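Local coordinates for imidazolonepropionase (Unidentified, PDB 2Q09), which catalyses hydrolytic opening of the imidazolone-5-propanoate ring to N-formimidoyl-L-glutamate, the third step of histidine degradation, at residues V157-G162 and A205-A210; P166-T171 and V399-E404. One frame throughout, in Å; residues are numbered along the deposited sequence.

Contact 1: residues V157-G162 and A205-A210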
loop_
_atom_site.group_PDB
_atom_site.type_symbol
_atom_site.label_atom_id
_atom_site.label_comp_id
_atom_site.label_asym_id
_atom_site.label_seq_id
_atom_site.Cartn_x
_atom_site.Cartn_y
_atom_site.Cartn_z
ATOM N N VAL A 157 -6.349 15.075 4.428
ATOM C CA VAL A 157 -6.589 14.227 5.589
ATOM C C VAL A 157 -5.438 13.223 5.700
ATOM O O VAL A 157 -4.978 12.916 6.800
ATOM C CB VAL A 157 -7.920 13.447 5.468
ATOM C CG1 VAL A 157 -8.006 12.378 6.567
ATOM C CG2 VAL A 157 -9.102 14.403 5.597
ATOM N N ALA A 158 -4.985 12.714 4.559
ATOM C CA ALA A 158 -3.885 11.754 4.549
ATOM C C ALA A 158 -2.631 12.393 5.165
ATOM O O ALA A 158 -1.986 11.796 6.027
ATOM C CB ALA A 158 -3.611 11.283 3.127
ATOM N N ARG A 159 -2.294 13.603 4.728
ATOM C CA ARG A 159 -1.139 14.305 5.282
ATOM C C ARG A 159 -1.335 14.499 6.783
ATOM O O ARG A 159 -0.385 14.370 7.550
ATOM C CB ARG A 159 -0.963 15.687 4.636
ATOM C CG ARG A 159 -0.540 15.683 3.175
ATOM C CD ARG A 159 0.833 15.036 2.941
ATOM N NE ARG A 159 1.254 15.232 1.554
ATOM C CZ ARG A 159 2.073 14.424 0.883
ATOM N NH1 ARG A 159 2.580 13.343 1.461
ATOM N NH2 ARG A 159 2.375 14.698 -0.382
ATOM N N ARG A 160 -2.558 14.835 7.196
ATOM C CA ARG A 160 -2.858 15.039 8.619
ATOM C C ARG A 160 -2.588 13.781 9.434
ATOM O O ARG A 160 -2.076 13.844 10.553
ATOM C CB ARG A 160 -4.324 15.441 8.823
ATOM C CG ARG A 160 -4.538 16.924 8.977
ATOM C CD ARG A 160 -6.028 17.276 9.000
ATOM N NE ARG A 160 -6.643 17.165 10.317
ATOM C CZ ARG A 160 -7.929 17.438 10.543
ATOM N NH1 ARG A 160 -8.718 17.827 9.546
ATOM N NH2 ARG A 160 -8.425 17.335 11.768
ATOM N N LEU A 161 -2.948 12.629 8.876
ATOM C CA LEU A 161 -2.735 11.364 9.568
ATOM C C LEU A 161 -1.246 11.116 9.767
ATOM O O LEU A 161 -0.824 10.671 10.836
ATOM C CB LEU A 161 -3.366 10.217 8.774
ATOM C CG LEU A 161 -4.898 10.287 8.695
ATOM C CD1 LEU A 161 -5.417 9.338 7.626
ATOM C CD2 LEU A 161 -5.482 9.941 10.066
ATOM N N GLY A 162 -0.460 11.423 8.740
ATOM C CA GLY A 162 0.978 11.227 8.816
ATOM C C GLY A 162 1.632 12.152 9.828
ATOM O O GLY A 162 2.704 11.858 10.350
ATOM N N ALA A 205 -0.056 22.288 -4.377
ATOM C CA ALA A 205 -0.173 22.232 -2.926
ATOM C C ALA A 205 0.729 21.161 -2.305
ATOM O O ALA A 205 0.771 21.020 -1.084
ATOM C CB ALA A 205 -1.623 21.984 -2.533
ATOM N N GLY A 206 1.446 20.416 -3.145
ATOM C CA GLY A 206 2.324 19.366 -2.644
ATOM C C GLY A 206 1.531 18.282 -1.931
ATOM O O GLY A 206 2.007 17.682 -0.963
ATOM N N LEU A 207 0.324 18.017 -2.418
ATOM C CA LEU A 207 -0.549 17.025 -1.798
ATOM C C LEU A 207 -0.486 15.604 -2.356
ATOM O O LEU A 207 -0.978 14.671 -1.714
ATOM C CB LEU A 207 -2.002 17.507 -1.853
ATOM C CG LEU A 207 -2.357 18.696 -0.955
ATOM C CD1 LEU A 207 -3.822 19.057 -1.142
ATOM C CD2 LEU A 207 -2.088 18.326 0.504
ATOM N N ALA A 208 0.109 15.425 -3.534
ATOM C CA ALA A 208 0.167 14.095 -4.136
ATOM C C ALA A 208 1.573 13.576 -4.428
ATOM O O ALA A 208 2.362 14.247 -5.088
ATOM C CB ALA A 208 -0.663 14.074 -5.423
ATOM N N ASP A 209 1.876 12.380 -3.939
ATOM C CA ASP A 209 3.179 11.771 -4.178
ATOM C C ASP A 209 3.113 10.933 -5.450
ATOM O O ASP A 209 4.145 10.616 -6.041
ATOM C CB ASP A 209 3.596 10.889 -2.996
ATOM C CG ASP A 209 3.763 11.678 -1.719
ATOM O OD1 ASP A 209 4.371 12.769 -1.777
ATOM O OD2 ASP A 209 3.296 11.208 -0.657
ATOM N N ALA A 210 1.902 10.583 -5.870
ATOM C CA ALA A 210 1.719 9.780 -7.077
ATOM C C ALA A 210 0.303 9.909 -7.627
ATOM O O ALA A 210 -0.583 10.450 -6.956
ATOM C CB ALA A 210 2.027 8.318 -6.783
HETATM O O HOH W 1 5.433 13.239 0.353
#
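Arg-159 reaches out from helix 148-164 and grips Asp-209 with both terminal nitrogens, end-on, in a two-pronged salt bridge. NH1 of Arg-159 meets OD2 of Asp-209 at 3.1 Å on the syn side of that oxygen, though somewhat out of the carboxylate plane. NH2 of Arg-159 gives the straighter bond, 3.1 Å to OD1 of Asp-209 with an N-H...O angle of 174°. That oxygen lies in the guanidinium plane, yet it is approached from above its own carboxylate. The two flat groups are therefore not coplanar but turned 61° apart. Asp-209 OD2 is shared, because it also accepts the backbone N-H of Thr-171, and this second bond probably helps to fix how the carboxylate is rotated.

The same NH2 of Arg-159 also bonds the backbone O of Gly-206 at 3.1 Å, from above the carbonyl plane, the third bond of the guanidinium. Gly-206 is where helix 187-204 runs out, its positive phi belonging to a Schellman motif, so the arginine picks up a carbonyl just past the helix end. With three bonds to its two outer nitrogens, the guanidinium probably has little freedom to turn.

Apolar contact is slight. Chi1 (-69°) sets CG of Arg-159 beside the backbone N and 4.1 Å from CD2 of Leu-207; the chain then bends at chi2 on its way to the loop. Leu-207 itself packs on Leu-152, Leu-155 and Arg-156, one to two turns earlier on helix 148-164, and Ala-158 and Arg-159 touch Thr-171 of strand 168-176.

Here a barrel helix is tied to the loop that runs from the next helix into strand 210-213, as expected where neighbouring β/α units meet on the N-terminal side of the strands in the TIM-barrel fold of the amidohydrolases.

Contact 2: residues P166-T171 and V399-E404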
loop_
_atom_site.group_PDB
_atom_site.type_symbol
_atom_site.label_atom_id
_atom_site.label_comp_id
_atom_site.label_asym_id
_atom_site.label_seq_id
_atom_site.Cartn_x
_atom_site.Cartn_y
_atom_site.Cartn_z
ATOM N N PRO A 166 2.515 8.179 14.470
ATOM C CA PRO A 166 3.890 7.756 14.178
ATOM C C PRO A 166 3.917 6.759 13.018
ATOM O O PRO A 166 4.183 5.569 13.208
ATOM C CB PRO A 166 4.334 7.132 15.496
ATOM C CG PRO A 166 3.073 6.454 15.967
ATOM C CD PRO A 166 2.002 7.513 15.685
ATOM N N ILE A 167 3.655 7.262 11.817
ATOM C CA ILE A 167 3.614 6.408 10.637
ATOM C C ILE A 167 3.851 7.267 9.392
ATOM O O ILE A 167 3.397 8.410 9.331
ATOM C CB ILE A 167 2.221 5.696 10.581
ATOM C CG1 ILE A 167 2.262 4.456 9.684
ATOM C CG2 ILE A 167 1.146 6.681 10.140
ATOM C CD1 ILE A 167 2.403 4.737 8.225
ATOM N N ARG A 168 4.573 6.727 8.413
ATOM C CA ARG A 168 4.841 7.461 7.181
ATOM C C ARG A 168 3.674 7.270 6.217
ATOM O O ARG A 168 3.185 6.152 6.024
ATOM C CB ARG A 168 6.134 6.971 6.524
ATOM C CG ARG A 168 7.377 7.146 7.388
ATOM C CD ARG A 168 8.599 6.535 6.705
ATOM N NE ARG A 168 9.761 6.478 7.592
ATOM C CZ ARG A 168 10.573 7.499 7.842
ATOM N NH1 ARG A 168 10.364 8.682 7.269
ATOM N NH2 ARG A 168 11.597 7.339 8.676
ATOM N N VAL A 169 3.225 8.361 5.613
ATOM C CA VAL A 169 2.113 8.285 4.678
ATOM C C VAL A 169 2.509 8.765 3.296
ATOM O O VAL A 169 3.095 9.834 3.149
ATOM C CB VAL A 169 0.912 9.139 5.156
ATOM C CG1 VAL A 169 -0.211 9.086 4.130
ATOM C CG2 VAL A 169 0.426 8.644 6.512
ATOM N N LYS A 170 2.200 7.963 2.287
ATOM C CA LYS A 170 2.464 8.338 0.907
ATOM C C LYS A 170 1.066 8.572 0.345
ATOM O O LYS A 170 0.165 7.744 0.538
ATOM C CB LYS A 170 3.146 7.199 0.148
ATOM C CG LYS A 170 4.482 6.758 0.752
ATOM C CD LYS A 170 5.524 7.869 0.747
ATOM C CE LYS A 170 5.969 8.235 -0.661
ATOM N NZ LYS A 170 7.113 9.180 -0.629
ATOM N N THR A 171 0.870 9.694 -0.333
ATOM C CA THR A 171 -0.445 9.992 -0.883
ATOM C C THR A 171 -0.515 9.710 -2.369
ATOM O O THR A 171 0.473 9.862 -3.088
ATOM C CB THR A 171 -0.824 11.464 -0.649
ATOM O OG1 THR A 171 0.153 12.309 -1.269
ATOM C CG2 THR A 171 -0.880 11.764 0.848
ATOM N N VAL A 399 9.921 0.968 15.925
ATOM C CA VAL A 399 10.754 2.131 15.676
ATOM C C VAL A 399 10.552 2.748 14.302
ATOM O O VAL A 399 10.615 2.060 13.281
ATOM C CB VAL A 399 12.243 1.763 15.845
ATOM C CG1 VAL A 399 13.123 2.958 15.501
ATOM C CG2 VAL A 399 12.498 1.315 17.267
ATOM N N VAL A 400 10.307 4.059 14.292
ATOM C CA VAL A 400 10.111 4.800 13.056
ATOM C C VAL A 400 11.048 6.006 13.093
ATOM O O VAL A 400 11.022 6.795 14.040
ATOM C CB VAL A 400 8.640 5.261 12.914
ATOM C CG1 VAL A 400 8.473 6.112 11.674
ATOM C CG2 VAL A 400 7.724 4.036 12.852
ATOM N N ASN A 401 11.878 6.130 12.067
ATOM C CA ASN A 401 12.856 7.206 11.962
ATOM C C ASN A 401 13.775 7.223 13.180
ATOM O O ASN A 401 14.185 8.283 13.653
ATOM C CB ASN A 401 12.166 8.562 11.815
ATOM C CG ASN A 401 13.060 9.594 11.144
ATOM O OD1 ASN A 401 13.438 10.602 11.743
ATOM N ND2 ASN A 401 13.412 9.331 9.892
ATOM N N GLY A 402 14.077 6.035 13.690
ATOM C CA GLY A 402 14.957 5.920 14.837
ATOM C C GLY A 402 14.341 6.159 16.200
ATOM O O GLY A 402 15.046 6.116 17.206
ATOM N N GLU A 403 13.036 6.414 16.267
ATOM C CA GLU A 403 12.412 6.657 17.564
ATOM C C GLU A 403 11.340 5.644 17.935
ATOM O O GLU A 403 10.534 5.243 17.097
ATOM C CB GLU A 403 11.815 8.066 17.614
ATOM C CG GLU A 403 12.841 9.163 17.429
ATOM C CD GLU A 403 12.544 10.375 18.274
ATOM O OE1 GLU A 403 12.560 10.249 19.515
ATOM O OE2 GLU A 403 12.296 11.453 17.699
ATOM N N GLU A 404 11.343 5.240 19.205
ATOM C CA GLU A 404 10.366 4.284 19.714
ATOM C C GLU A 404 8.975 4.898 19.611
ATOM O O GLU A 404 8.791 6.082 19.888
ATOM C CB GLU A 404 10.678 3.940 21.173
ATOM C CG GLU A 404 9.644 3.041 21.833
ATOM C CD GLU A 404 9.549 1.679 21.170
ATOM O OE1 GLU A 404 10.476 0.864 21.337
ATOM O OE2 GLU A 404 8.546 1.426 20.474
#
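The closer half of this contact is the meeting of Arg-168 with Asn-401. NH2 of Arg-168 comes to 3.4 Å from CB of Asn-401, whose amide stands at the guanidinium edge with the two planes 69° apart. The arginine chain is extended from CG to NE, which carries the charged group off strand 168-176 to the hairpin. There Asp-374 serves both sides: it takes a salt bridge from NE of Arg-168 and a hydrogen bond from the backbone N of Asn-401. The hairpin is a tight two-residue one, a type I' turn from Val-400 to Glu-403, closed by the bond from Glu-403 N to Val-400 O at 3.0 Å. Replacing Arg-168 with a leucine would probably leave Asp-374 without its charged mate and open a gap beside Asn-401. The other half is looser. CG2 of Val-400 lies 3.9 Å from Pro-166 O, which accepts a hydrogen bond from NH2 of Arg-398, and CG1 of the valine stays 4.3 Å from Arg-168 NE. Pro-166 and Val-400 are both only partly buried, so this side of the contact lies at the protein surface.

Overall arrangement
Contacts 1 and 2 have centres 14 Å apart and are joined through strand 168-176, which follows helix 148-164 in the chain. In contact 2 the start of this strand meets the hairpin; a few residues on, the strand reaches contact 1, where Thr-171 OG1 lies 2.7 Å from Leu-207 O and Thr-171 N lies 2.9 Å from Asp-209 OD2, both probable hydrogen bonds. Neither contact touches the iron or the inhibitor. Both sit where strands 168-176 and 210-213 begin, whereas the pocket residues His-177 and Phe-214 come just after these strands end, the side on which TIM-barrel enzymes carry their active sites.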